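Local coordinates for putative cell adhesion protein (Bacteroides thetaiotaomicron, PDB 4DGU) that is probably a fimbrial subunit that serves in cell adhesion as part of a pilus and can bind zinc ions, at the interface of chains A and B. Sequence-based numbering; all coordinates share one arbitrary frame. Chains: chain A/B, putative cell adhesion protein.

Contact 1: the interface of chains A and B. Residues chain A 237-239; chain B 150, 200-201, 212-213, 228.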
ATOM      1  N   GLY A 237       4.106  13.960  15.558  1.00 42.62           N
ATOM      2  CA  GLY A 237       3.088  13.254  14.819  1.00 41.16           C
ATOM      3  C   GLY A 237       3.504  12.974  13.388  1.00 45.57           C
ATOM      4  O   GLY A 237       4.698  12.880  13.081  1.00 42.32           O
ATOM      5  N   ILE A 238       2.503  12.780  12.504  1.00 43.96           N
ATOM      6  CA  ILE A 238       2.758  12.383  11.118  1.00 42.05           C
ATOM      7  C   ILE A 238       1.926  13.187  10.121  1.00 44.25           C
ATOM      8  O   ILE A 238       0.853  13.708  10.444  1.00 43.66           O
ATOM      9  CB  ILE A 238       2.519  10.833  10.902  1.00 43.18           C
ATOM     10  CG1 ILE A 238       1.023  10.443  11.053  1.00 43.96           C
ATOM     11  CG2 ILE A 238       3.411   9.982  11.795  1.00 42.59           C
ATOM     12  CD1 ILE A 238       0.614   9.055  10.569  1.00 46.54           C
ATOM     13  N   ILE A 239       2.440  13.257   8.893  1.00 39.74           N
ATOM     14  CA  ILE A 239       1.753  13.826   7.741  1.00 39.91           C
ATOM     15  C   ILE A 239       1.457  12.628   6.834  1.00 43.07           C
ATOM     16  O   ILE A 239       2.331  11.806   6.580  1.00 39.94           O
ATOM     17  CB  ILE A 239       2.565  14.948   7.023  1.00 43.55           C
ATOM     18  CG1 ILE A 239       2.592  16.220   7.850  1.00 44.62           C
ATOM     19  CG2 ILE A 239       2.009  15.225   5.611  1.00 44.29           C
ATOM     20  CD1 ILE A 239       3.881  16.893   7.811  1.00 54.50           C
TER
ATOM     21  N   LEU B 150       3.932  23.930   7.886  1.00 54.36           N
ATOM     22  CA  LEU B 150       4.486  23.063   6.830  1.00 53.77           C
ATOM     23  C   LEU B 150       5.507  23.841   6.021  1.00 58.37           C
ATOM     24  O   LEU B 150       5.305  25.032   5.811  1.00 59.60           O
ATOM     25  CB  LEU B 150       3.394  22.510   5.895  1.00 51.44           C
ATOM     26  CG  LEU B 150       2.309  21.639   6.517  1.00 54.63           C
ATOM     27  CD1 LEU B 150       1.266  21.280   5.485  1.00 53.77           C
ATOM     28  CD2 LEU B 150       2.894  20.373   7.163  1.00 55.74           C
ATOM     29  N   ILE B 200       8.896  17.963   6.475  1.00 50.84           N
ATOM     30  CA  ILE B 200       8.272  19.222   6.042  1.00 50.66           C
ATOM     31  C   ILE B 200       7.527  19.956   7.183  1.00 54.29           C
ATOM     32  O   ILE B 200       7.353  21.159   7.102  1.00 55.81           O
ATOM     33  CB  ILE B 200       7.326  18.967   4.826  1.00 51.81           C
ATOM     34  CG1 ILE B 200       6.220  17.940   5.128  1.00 51.00           C
ATOM     35  CG2 ILE B 200       8.126  18.534   3.593  1.00 52.72           C
ATOM     36  CD1 ILE B 200       4.923  18.205   4.385  1.00 57.50           C
ATOM     37  N   GLY B 201       7.098  19.244   8.214  1.00 49.79           N
ATOM     38  CA  GLY B 201       6.302  19.830   9.282  1.00 49.31           C
ATOM     39  C   GLY B 201       6.996  20.090  10.591  1.00 55.74           C
ATOM     40  O   GLY B 201       8.021  19.481  10.909  1.00 56.83           O
ATOM     41  N   ILE B 212       7.319  16.877  12.292  1.00 46.16           N
ATOM     42  CA  ILE B 212       6.171  16.131  11.775  1.00 45.09           C
ATOM     43  C   ILE B 212       6.554  15.785  10.318  1.00 48.81           C
ATOM     44  O   ILE B 212       6.776  16.693   9.497  1.00 48.71           O
ATOM     45  CB  ILE B 212       4.824  16.917  11.868  1.00 48.86           C
ATOM     46  CG1 ILE B 212       4.533  17.470  13.247  1.00 50.89           C
ATOM     47  CG2 ILE B 212       3.649  16.058  11.401  1.00 51.18           C
ATOM     48  CD1 ILE B 212       3.457  18.608  13.213  1.00 62.64           C
ATOM     49  N   SER B 213       6.715  14.509  10.008  1.00 44.37           N
ATOM     50  CA  SER B 213       7.129  14.148   8.660  1.00 43.41           C
ATOM     51  C   SER B 213       6.117  13.260   7.967  1.00 46.04           C
ATOM     52  O   SER B 213       5.249  12.672   8.614  1.00 43.28           O
ATOM     53  CB  SER B 213       8.493  13.468   8.701  1.00 47.42           C
ATOM     54  OG  SER B 213       9.415  14.275   9.423  1.00 51.24           O
ATOM     55  N   VAL B 228      -2.599  16.221   9.073  1.00 42.47           N
ATOM     56  CA  VAL B 228      -1.545  16.342  10.066  1.00 42.47           C
ATOM     57  C   VAL B 228      -2.122  15.722  11.302  1.00 44.90           C
ATOM     58  O   VAL B 228      -3.139  16.204  11.833  1.00 43.96           O
ATOM     59  CB  VAL B 228      -1.029  17.798  10.284  1.00 46.88           C
ATOM     60  CG1 VAL B 228       0.016  17.836  11.406  1.00 47.46           C
ATOM     61  CG2 VAL B 228      -0.461  18.385   8.981  1.00 45.55           C
TER
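The side chain of A:Ile239 is pushed into the core of chain B, where its terminal methyl CD1 is met from several directions. B:Leu150 brings CD2 to 3.7 Å from A:Ile239 CD1, its side chain running antiparallel to the inserted one. B:Ile200 adds its CG1 methylene, also 3.7 Å from A:Ile239 CD1, with its own CD1 close behind, and the CA of B:Gly201 lies at the edge of the same contact. B:Ile212 lies across the inserted side chain, its CG2 methyl 3.7 Å from both CG1 and CD1 of A:Ile239. On another flank B:Val228 runs alongside in the same sense, and B:Val228 CG2 touches A:Ile239 CG1 at 3.9 Å. The inward reach comes from CG1 of A:Ile239 standing beside the backbone N (chi1 -73°), which leaves CG2 beside the carbonyl carbon. An alanine here would lack everything beyond CB, and B:Leu150, B:Ile200, B:Ile212 and B:Val228 would probably be left facing a gap in the core. Nearer the backbone, B:Ile212 CG2 also packs on the main chain of A:Ile238. At the polar rim the two main chains are joined by a hydrogen bond in which A:Ile239 N donates to B:Ser213 O at 2.9 Å. Strand 237-242 of chain A thus lies between two strands of its partner, parallel to 209-214 and antiparallel to 225-230; it pairs with both and so is built into the sheet of chain B, as in a strand exchange.

Contact 2: the interface of chains A and B. Residues chain A 150, 200-201, 212, 226-228; chain B 238-239.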
ATOM      1  N   LEU A 150       9.316  -4.565  22.386  1.00 53.15           N
ATOM      2  CA  LEU A 150       8.049  -4.699  21.663  1.00 51.27           C
ATOM      3  C   LEU A 150       7.030  -5.395  22.547  1.00 55.28           C
ATOM      4  O   LEU A 150       7.401  -6.290  23.308  1.00 57.68           O
ATOM      5  CB  LEU A 150       8.209  -5.503  20.358  1.00 49.66           C
ATOM      6  CG  LEU A 150       9.108  -4.949  19.281  1.00 53.09           C
ATOM      7  CD1 LEU A 150       9.211  -5.948  18.129  1.00 51.88           C
ATOM      8  CD2 LEU A 150       8.644  -3.545  18.799  1.00 54.24           C
ATOM      9  N   ILE A 200       2.959  -0.638  20.018  1.00 57.51           N
ATOM     10  CA  ILE A 200       3.598  -1.868  20.445  1.00 57.00           C
ATOM     11  C   ILE A 200       5.029  -1.659  20.956  1.00 60.95           C
ATOM     12  O   ILE A 200       5.479  -2.434  21.794  1.00 64.51           O
ATOM     13  CB  ILE A 200       3.541  -2.976  19.348  1.00 58.43           C
ATOM     14  CG1 ILE A 200       4.216  -2.560  18.047  1.00 58.15           C
ATOM     15  CG2 ILE A 200       2.107  -3.419  19.090  1.00 57.53           C
ATOM     16  CD1 ILE A 200       4.895  -3.730  17.312  1.00 68.45           C
ATOM     17  N   GLY A 201       5.715  -0.634  20.491  1.00 52.69           N
ATOM     18  CA  GLY A 201       7.099  -0.423  20.867  1.00 52.06           C
ATOM     19  C   GLY A 201       7.401   0.696  21.832  1.00 56.89           C
ATOM     20  O   GLY A 201       6.625   1.646  22.000  1.00 56.13           O
ATOM     21  N   ILE A 212       7.100   3.846  19.982  1.00 52.47           N
ATOM     22  CA  ILE A 212       7.416   3.435  18.615  1.00 50.84           C
ATOM     23  C   ILE A 212       6.168   2.660  18.143  1.00 54.82           C
ATOM     24  O   ILE A 212       5.827   1.647  18.741  1.00 56.03           O
ATOM     25  CB  ILE A 212       8.736   2.601  18.508  1.00 53.49           C
ATOM     26  CG1 ILE A 212       9.941   3.256  19.204  1.00 55.31           C
ATOM     27  CG2 ILE A 212       9.061   2.276  17.068  1.00 52.18           C
ATOM     28  CD1 ILE A 212      11.098   2.208  19.542  1.00 62.76           C
ATOM     29  N   LEU A 226      10.599  -7.510  10.358  1.00 42.70           N
ATOM     30  CA  LEU A 226      10.104  -6.356  11.081  1.00 42.98           C
ATOM     31  C   LEU A 226      11.255  -5.417  11.356  1.00 46.12           C
ATOM     32  O   LEU A 226      12.300  -5.848  11.826  1.00 47.14           O
ATOM     33  CB  LEU A 226       9.469  -6.866  12.388  1.00 44.46           C
ATOM     34  CG  LEU A 226       8.345  -6.045  13.021  1.00 51.16           C
ATOM     35  CD1 LEU A 226       7.178  -5.755  12.005  1.00 51.06           C
ATOM     36  CD2 LEU A 226       7.836  -6.764  14.258  1.00 54.58           C
ATOM     37  N   SER A 227      11.105  -4.150  11.004  1.00 43.89           N
ATOM     38  CA  SER A 227      12.152  -3.175  11.270  1.00 44.49           C
ATOM     39  C   SER A 227      11.678  -2.110  12.237  1.00 48.01           C
ATOM     40  O   SER A 227      10.535  -1.654  12.181  1.00 46.57           O
ATOM     41  CB  SER A 227      12.683  -2.544   9.991  1.00 47.45           C
ATOM     42  OG  SER A 227      11.676  -1.841   9.291  1.00 62.22           O
ATOM     43  N   VAL A 228      12.541  -1.804  13.195  1.00 45.71           N
ATOM     44  CA  VAL A 228      12.330  -0.743  14.151  1.00 46.66           C
ATOM     45  C   VAL A 228      13.295   0.346  13.692  1.00 51.80           C
ATOM     46  O   VAL A 228      14.512   0.141  13.744  1.00 53.08           O
ATOM     47  CB  VAL A 228      12.503  -1.188  15.625  1.00 50.81           C
ATOM     48  CG1 VAL A 228      12.357  -0.018  16.584  1.00 49.66           C
ATOM     49  CG2 VAL A 228      11.539  -2.312  15.987  1.00 50.41           C
TER
ATOM     50  N   ILE B 238       9.496   4.574  14.097  1.00 42.88           N
ATOM     51  CA  ILE B 238       8.386   3.786  13.532  1.00 41.82           C
ATOM     52  C   ILE B 238       8.713   2.288  13.425  1.00 45.29           C
ATOM     53  O   ILE B 238       9.877   1.884  13.402  1.00 43.29           O
ATOM     54  CB  ILE B 238       7.930   4.352  12.140  1.00 44.03           C
ATOM     55  CG1 ILE B 238       9.012   4.196  11.050  1.00 45.52           C
ATOM     56  CG2 ILE B 238       7.442   5.811  12.241  1.00 43.72           C
ATOM     57  CD1 ILE B 238       8.534   4.430   9.630  1.00 63.93           C
ATOM     58  N   ILE B 239       7.646   1.479  13.322  1.00 43.43           N
ATOM     59  CA  ILE B 239       7.694   0.038  13.073  1.00 43.08           C
ATOM     60  C   ILE B 239       7.188  -0.164  11.651  1.00 44.93           C
ATOM     61  O   ILE B 239       6.147   0.371  11.288  1.00 44.25           O
ATOM     62  CB  ILE B 239       6.921  -0.795  14.138  1.00 45.78           C
ATOM     63  CG1 ILE B 239       7.719  -0.812  15.457  1.00 48.52           C
ATOM     64  CG2 ILE B 239       6.717  -2.220  13.677  1.00 45.24           C
ATOM     65  CD1 ILE B 239       6.910  -0.673  16.657  1.00 57.78           C
TER
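Strand 237-242 of chain B meets two strands of chain A, 225-230 and 209-214, through B:Ile238 and B:Ile239, while A:Leu150 of strand 147-153 and A:Ile200, in the loop just before strand 201-204, close over the inserted side chain. B:Ile239 pairs with A:Val228 in an antiparallel beta bridge, and it supplies most of the chain B surface buried in this patch, 84 Å². Its two branches do different work. The short one, CG2, is directed at strand 225-230 and reaches the CD1 methyl of A:Leu226 at 3.9 Å, the two side chains meeting at a slant. Of the two methyls of A:Leu226, CD1 makes this contact. The longer branch runs beside A:Val228 in the same sense, with A:Val228 CG2 4.1 Å from B:Ile239 CG1. It ends in CD1, which enters the interior of chain A. There the CG1 methylene of A:Ile200 lies 3.6 Å from B:Ile239 CD1, and A:Leu150 passes it in the opposite sense with CD2 at 4.0 Å from the same methyl. A:Ile212 is turned roughly perpendicular to the inserted side chain; its CG2, anti to its own backbone N while CG1 lies beside that N (chi1 -51°), touches both B:Ile239 CD1 and the main chain of B:Ile238. The side chains described here meet through aliphatic groups, and their specificity probably rests on the fit of a branched side chain among branched neighbours. The same CD1 methyl of B:Ile239 also packs against a main-chain oxygen, A:Ile212 O, at 3.3 Å.

Contact 1 and contact 2 are twins of one two-fold symmetric interface with the chains exchanged, their C-alpha centres about 19 Å apart. In both, strand 237-242 of one chain enters the other and buries Ile239 among Leu150, Ile200, Ile212 and Val228. Each chain therefore gives its last strand and receives its partner's, a reciprocal swap. The crystal structure by itself does not establish that this dimer forms in solution or on the cell. Strand donation between subunits is, however, a familiar means of building pili, and the swap may reflect a related capacity in this fimbrillin-like protein.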